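Local coordinates for clostripain-related protein (PDB 6NAG) that probably cleaves peptide bonds as a secreted cysteine protease of the clostripain (C11) family in a gut commensal bacterium, at residues A[55-60]-A[79-84]; A[19-24]-A[148-153]. The protein carries 1 engineered substitution. All coordinates share one frame; numbering follows the deposited sequence.

Contact 1: A[55-60]-A[79-84]. With PRO (proline), chain E.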
loop_
_atom_site.group_PDB
_atom_site.type_symbol
_atom_site.label_atom_id
_atom_site.label_comp_id
_atom_site.label_asym_id
_atom_site.label_seq_id
_atom_site.Cartn_x
_atom_site.Cartn_y
_atom_site.Cartn_z
ATOM N N THR A 55 -21.175 18.182 -4.380
ATOM C CA THR A 55 -21.976 18.176 -3.164
ATOM C C THR A 55 -21.323 17.247 -2.151
ATOM O O THR A 55 -20.254 16.698 -2.408
ATOM C CB THR A 55 -23.425 17.720 -3.423
ATOM O OG1 THR A 55 -23.430 16.351 -3.844
ATOM C CG2 THR A 55 -24.081 18.582 -4.491
ATOM N N ALA A 56 -21.970 17.062 -1.008
ATOM C CA ALA A 56 -21.428 16.202 0.038
ATOM C C ALA A 56 -21.457 14.732 -0.369
ATOM O O ALA A 56 -20.749 13.908 0.209
ATOM C CB ALA A 56 -22.195 16.405 1.334
ATOM N N THR A 57 -22.270 14.407 -1.370
ATOM C CA THR A 57 -22.468 13.019 -1.771
ATOM C C THR A 57 -22.105 12.759 -3.232
ATOM O O THR A 57 -22.252 11.640 -3.722
ATOM C CB THR A 57 -23.928 12.582 -1.550
ATOM O OG1 THR A 57 -24.799 13.413 -2.326
ATOM C CG2 THR A 57 -24.302 12.698 -0.082
ATOM N N LYS A 58 -21.638 13.791 -3.927
ATOM C CA LYS A 58 -21.308 13.666 -5.343
ATOM C C LYS A 58 -19.996 14.371 -5.678
ATOM O O LYS A 58 -19.741 15.479 -5.208
ATOM C CB LYS A 58 -22.443 14.224 -6.205
ATOM C CG LYS A 58 -23.757 13.471 -6.064
ATOM C CD LYS A 58 -24.875 14.153 -6.825
ATOM C CE LYS A 58 -26.174 13.372 -6.733
ATOM N NZ LYS A 58 -26.650 13.248 -5.329
ATOM N N ALA A 59 -19.171 13.726 -6.497
ATOM C CA ALA A 59 -17.865 14.271 -6.850
ATOM C C ALA A 59 -17.465 13.914 -8.278
ATOM O O ALA A 59 -18.045 13.021 -8.893
ATOM C CB ALA A 59 -16.812 13.782 -5.873
ATOM N N THR A 60 -16.461 14.616 -8.795
ATOM C CA THR A 60 -15.993 14.401 -10.159
ATOM C C THR A 60 -14.471 14.479 -10.245
ATOM O O THR A 60 -13.855 15.381 -9.680
ATOM C CB THR A 60 -16.608 15.429 -11.132
ATOM O OG1 THR A 60 -18.035 15.321 -11.108
ATOM C CG2 THR A 60 -16.114 15.196 -12.552
ATOM N N TYR A 79 -18.303 10.233 -9.275
ATOM C CA TYR A 79 -18.422 9.434 -8.061
ATOM C C TYR A 79 -19.777 9.602 -7.380
ATOM O O TYR A 79 -20.177 10.715 -7.043
ATOM C CB TYR A 79 -17.311 9.799 -7.073
ATOM C CG TYR A 79 -15.911 9.513 -7.568
ATOM C CD1 TYR A 79 -15.238 10.423 -8.373
ATOM C CD2 TYR A 79 -15.257 8.340 -7.217
ATOM C CE1 TYR A 79 -13.958 10.167 -8.824
ATOM C CE2 TYR A 79 -13.977 8.076 -7.663
ATOM C CZ TYR A 79 -13.332 8.993 -8.465
ATOM O OH TYR A 79 -12.056 8.735 -8.911
ATOM N N THR A 80 -20.475 8.490 -7.174
ATOM C CA THR A 80 -21.708 8.493 -6.396
ATOM C C THR A 80 -21.417 8.055 -4.965
ATOM O O THR A 80 -20.937 6.945 -4.737
ATOM C CB THR A 80 -22.780 7.568 -7.004
ATOM O OG1 THR A 80 -23.127 8.029 -8.315
ATOM C CG2 THR A 80 -24.027 7.558 -6.136
ATOM N N ASP A 81 -21.714 8.937 -4.014
ATOM C CA ASP A 81 -21.450 8.696 -2.596
ATOM C C ASP A 81 -20.016 8.247 -2.314
ATOM O O ASP A 81 -19.803 7.157 -1.784
ATOM C CB ASP A 81 -22.427 7.654 -2.043
ATOM C CG ASP A 81 -23.853 8.160 -1.994
ATOM O OD1 ASP A 81 -24.068 9.282 -1.489
ATOM O OD2 ASP A 81 -24.759 7.439 -2.460
ATOM N N PRO A 82 -19.025 9.085 -2.661
ATOM C CA PRO A 82 -17.641 8.686 -2.394
ATOM C C PRO A 82 -17.314 8.733 -0.905
ATOM O O PRO A 82 -17.698 9.680 -0.219
ATOM C CB PRO A 82 -16.823 9.719 -3.171
ATOM C CG PRO A 82 -17.687 10.929 -3.190
ATOM C CD PRO A 82 -19.105 10.428 -3.263
ATOM N N ALA A 83 -16.620 7.714 -0.412
ATOM C CA ALA A 83 -16.235 7.659 0.992
ATOM C C ALA A 83 -14.879 8.323 1.202
ATOM O O ALA A 83 -13.891 7.656 1.499
ATOM C CB ALA A 83 -16.207 6.222 1.480
ATOM N N TYR A 84 -14.843 9.643 1.052
ATOM C CA TYR A 84 -13.593 10.393 1.127
ATOM C C TYR A 84 -13.107 10.601 2.560
ATOM O O TYR A 84 -12.035 11.163 2.779
ATOM C CB TYR A 84 -13.749 11.747 0.427
ATOM C CG TYR A 84 -15.024 12.483 0.768
ATOM C CD1 TYR A 84 -15.113 13.268 1.911
ATOM C CD2 TYR A 84 -16.136 12.402 -0.057
ATOM C CE1 TYR A 84 -16.278 13.943 2.225
ATOM C CE2 TYR A 84 -17.303 13.073 0.247
ATOM C CZ TYR A 84 -17.370 13.842 1.388
ATOM O OH TYR A 84 -18.532 14.510 1.692
HETATM N N PRO E . -15.714 5.541 -2.365
HETATM C CA PRO E . -15.995 4.544 -3.402
HETATM C C PRO E . -16.035 3.125 -2.848
HETATM O O PRO E . -15.416 2.212 -3.397
HETATM C CB PRO E . -14.827 4.718 -4.374
HETATM C CG PRO E . -14.423 6.139 -4.211
HETATM C CD PRO E . -14.623 6.449 -2.755
HETATM O OXT PRO E . -16.687 2.857 -1.839
HETATM O O HOH W 1 -20.305 10.968 -0.220
#

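Contact 2: A[19-24]-A[148-153]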
loop_
_atom_site.group_PDB
_atom_site.type_symbol
_atom_site.label_atom_id
_atom_site.label_comp_id
_atom_site.label_asym_id
_atom_site.label_seq_id
_atom_site.Cartn_x
_atom_site.Cartn_y
_atom_site.Cartn_z
ATOM N N TRP A 19 -15.528 17.466 0.280
ATOM C CA TRP A 19 -16.591 18.370 0.708
ATOM C C TRP A 19 -16.169 19.202 1.916
ATOM O O TRP A 19 -15.599 18.681 2.875
ATOM C CB TRP A 19 -17.868 17.589 1.024
ATOM C CG TRP A 19 -19.024 18.464 1.401
ATOM C CD1 TRP A 19 -19.657 18.510 2.608
ATOM C CD2 TRP A 19 -19.676 19.431 0.569
ATOM N NE1 TRP A 19 -20.669 19.439 2.577
ATOM C CE2 TRP A 19 -20.700 20.020 1.336
ATOM C CE3 TRP A 19 -19.496 19.854 -0.752
ATOM C CZ2 TRP A 19 -21.539 21.009 0.828
ATOM C CZ3 TRP A 19 -20.329 20.835 -1.253
ATOM C CH2 TRP A 19 -21.338 21.401 -0.465
ATOM N N SER A 20 -16.458 20.498 1.860
ATOM C CA SER A 20 -16.011 21.438 2.882
ATOM C C SER A 20 -17.154 22.283 3.431
ATOM O O SER A 20 -16.918 23.260 4.142
ATOM C CB SER A 20 -14.934 22.355 2.310
ATOM O OG SER A 20 -15.458 23.119 1.240
ATOM N N ASP A 21 -18.380 21.909 3.073
ATOM C CA ASP A 21 -19.598 22.606 3.493
ATOM C C ASP A 21 -19.726 24.026 2.932
ATOM O O ASP A 21 -20.751 24.360 2.339
ATOM C CB ASP A 21 -19.699 22.642 5.023
ATOM C CG ASP A 21 -20.020 21.285 5.617
ATOM O OD1 ASP A 21 -20.891 20.584 5.061
ATOM O OD2 ASP A 21 -19.402 20.918 6.638
ATOM N N ASN A 22 -18.704 24.861 3.107
ATOM C CA ASN A 22 -18.824 26.264 2.710
ATOM C C ASN A 22 -17.595 26.875 2.034
ATOM O O ASN A 22 -17.428 28.094 2.042
ATOM C CB ASN A 22 -19.188 27.111 3.932
ATOM C CG ASN A 22 -18.072 27.169 4.956
ATOM O OD1 ASN A 22 -17.196 26.304 4.988
ATOM N ND2 ASN A 22 -18.102 28.189 5.803
ATOM N N LEU A 23 -16.742 26.043 1.447
ATOM C CA LEU A 23 -15.575 26.551 0.730
ATOM C C LEU A 23 -15.643 26.211 -0.752
ATOM O O LEU A 23 -14.656 26.348 -1.474
ATOM C CB LEU A 23 -14.284 25.989 1.324
ATOM C CG LEU A 23 -13.972 26.319 2.782
ATOM C CD1 LEU A 23 -12.812 25.466 3.257
ATOM C CD2 LEU A 23 -13.663 27.798 2.943
ATOM N N THR A 24 -16.814 25.770 -1.196
ATOM C CA THR A 24 -17.008 25.332 -2.574
ATOM C C THR A 24 -16.756 26.461 -3.570
ATOM O O THR A 24 -16.145 26.251 -4.616
ATOM C CB THR A 24 -18.427 24.778 -2.783
ATOM O OG1 THR A 24 -18.744 23.866 -1.726
ATOM C CG2 THR A 24 -18.532 24.060 -4.118
ATOM N N GLY A 148 -14.832 18.974 6.105
ATOM C CA GLY A 148 -15.934 19.902 6.268
ATOM C C GLY A 148 -16.030 20.444 7.680
ATOM O O GLY A 148 -15.169 20.179 8.517
ATOM N N LEU A 149 -17.083 21.211 7.944
ATOM C CA LEU A 149 -17.308 21.764 9.271
ATOM C C LEU A 149 -18.109 20.790 10.126
ATOM O O LEU A 149 -18.210 20.953 11.341
ATOM C CB LEU A 149 -18.026 23.109 9.176
ATOM C CG LEU A 149 -17.293 24.210 8.412
ATOM C CD1 LEU A 149 -18.211 25.397 8.176
ATOM C CD2 LEU A 149 -16.043 24.633 9.167
ATOM N N ASN A 150 -18.676 19.777 9.478
ATOM C CA ASN A 150 -19.363 18.704 10.185
ATOM C C ASN A 150 -18.454 17.505 10.396
ATOM O O ASN A 150 -17.693 17.131 9.505
ATOM C CB ASN A 150 -20.617 18.263 9.431
ATOM C CG ASN A 150 -21.677 19.338 9.381
ATOM O OD1 ASN A 150 -22.182 19.772 10.415
ATOM N ND2 ASN A 150 -22.040 19.758 8.175
ATOM N N ALA A 151 -18.553 16.896 11.573
ATOM C CA ALA A 151 -17.752 15.724 11.905
ATOM C C ALA A 151 -18.017 14.582 10.930
ATOM O O ALA A 151 -17.169 13.712 10.731
ATOM C CB ALA A 151 -18.032 15.283 13.330
ATOM N N GLN A 152 -19.198 14.598 10.322
ATOM C CA GLN A 152 -19.570 13.616 9.311
ATOM C C GLN A 152 -18.681 13.740 8.074
ATOM O O GLN A 152 -18.435 12.759 7.372
ATOM C CB GLN A 152 -21.043 13.791 8.932
ATOM C CG GLN A 152 -21.549 12.836 7.863
ATOM C CD GLN A 152 -22.968 13.152 7.433
ATOM O OE1 GLN A 152 -23.568 14.123 7.895
ATOM N NE2 GLN A 152 -23.512 12.332 6.540
ATOM N N TYR A 153 -18.193 14.950 7.823
ATOM C CA TYR A 153 -17.390 15.224 6.636
ATOM C C TYR A 153 -15.933 15.530 6.975
ATOM O O TYR A 153 -15.246 16.218 6.221
ATOM C CB TYR A 153 -17.994 16.393 5.855
ATOM C CG TYR A 153 -19.448 16.205 5.494
ATOM C CD1 TYR A 153 -19.913 14.989 5.009
ATOM C CD2 TYR A 153 -20.361 17.240 5.650
ATOM C CE1 TYR A 153 -21.243 14.813 4.681
ATOM C CE2 TYR A 153 -21.693 17.073 5.324
ATOM C CZ TYR A 153 -22.128 15.858 4.842
ATOM O OH TYR A 153 -23.454 15.688 4.517
HETATM O O HOH W 2 -14.271 16.418 3.656
#

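Contact 1: A[55-60]-A[79-84]
Tyr84 reaches back past the end of a hairpin to put its phenol on a main-chain carbonyl: its OH donates to Ala56 O at 2.7 Å, with the carbonyl oxygen lying at the edge of the ring, near its plane. The ring gets there because CG sits between the backbone N and the carbonyl carbon (chi1 45°). Ala56 O has a second donor, a water that also donates to Pro82 O, so this one oxygen ties the 55-60 loop to two points of the facing segment. Further down, Thr57 O takes the amide of Asp81 at 2.8 Å, and Pro82 CD packs against the same oxygen. The side chains of Thr57 and Asp81 run alongside each other in the same direction, with Thr57 CB 3.3 Å from Asp81 OD1.

From Lys58 onward the two segments are the paired, open end of an antiparallel hairpin, strands 58-67 and 70-80, which forms one margin of the main sheet of this clan CD protease. Ala59 and Tyr79 are a hydrogen-bonded pair: Ala59 N donates to Tyr79 O at 3.2 Å, and Tyr79 N returns to Ala59 O at 2.8 Å. Lys58 and Thr80 are the adjoining non-hydrogen-bonded pair, their side chains on the other face. On the Ala59 face, the methyl touches Pro82 CG at 4.0 Å and lies close to Tyr79 CB. The Tyr79 ring meets Phe51 edge-to-face and hydrogen-bonds Asp96 of helix 87-100 through its OH. A bound proline lies against 79-84, in a pocket to which Tyr79, Pro82 and Ala83 contribute, its CG 3.8 Å from Tyr79 CD2 and its N near Ala83 N.

Contact 2: A[19-24]-A[148-153]
Trp19 drives the edge of its indole into one face of Tyr153 in a T-shaped stack, planes 88° apart, with CD1 3.4 Å from Tyr153 CD2. Here the loop joining strand 11-17 to helix 24-38, the first link of a beta-alpha-beta unit, packs on the loop between strands 146-147 and 154-155. With its CG anti to the main-chain N (chi1 -177°), the indole lies alongside the tyrosine, and a water bridges Trp19 O to Tyr153 O. Next, Ser20 brings its backbone against Gly148, CA to CA 3.7 Å. Asp21 then makes the polar grip: OD2 accepts from two successive amides, Leu149 N at 2.7 Å and Asn150 N at 3.1 Å, the second nearly along its C-O axis. OD1 takes a weak bond from Trp19 NE1, linking the carboxylate to the stacked indole. With an alanine in place of Asp21, both amides would probably lose their shared acceptor and the indole N-H its mate, leaving the facing turn less firmly held. Asn22 lies across Leu149, at about a right angle to it. At the N-cap of helix 24-38, Leu23 N makes a weak bond to Ser20 OG, 3.2 Å away.

Along the chain the order is 19-24, 55-60, 79-84, 148-153, so both halves of contact 1 fall between the halves of contact 2. Their centres are 12 Å apart, on the same side of the chain's centre. Contact 1 closes the open end of the hairpin 58-67/70-80 at the margin of the main sheet; contact 2 joins loops further in, one of them leaving the inner strand 11-17. The two meet directly: Tyr84 OH packs against Trp19 CB at 3.2 Å, and Ala56 CB touches Tyr153 OH at 3.5 Å. Ala56, Tyr84, Trp19 and Tyr153 thus form one cluster, connecting the residues that flank the hairpin to the loop after strand 11-17 and to the 148-153 loop.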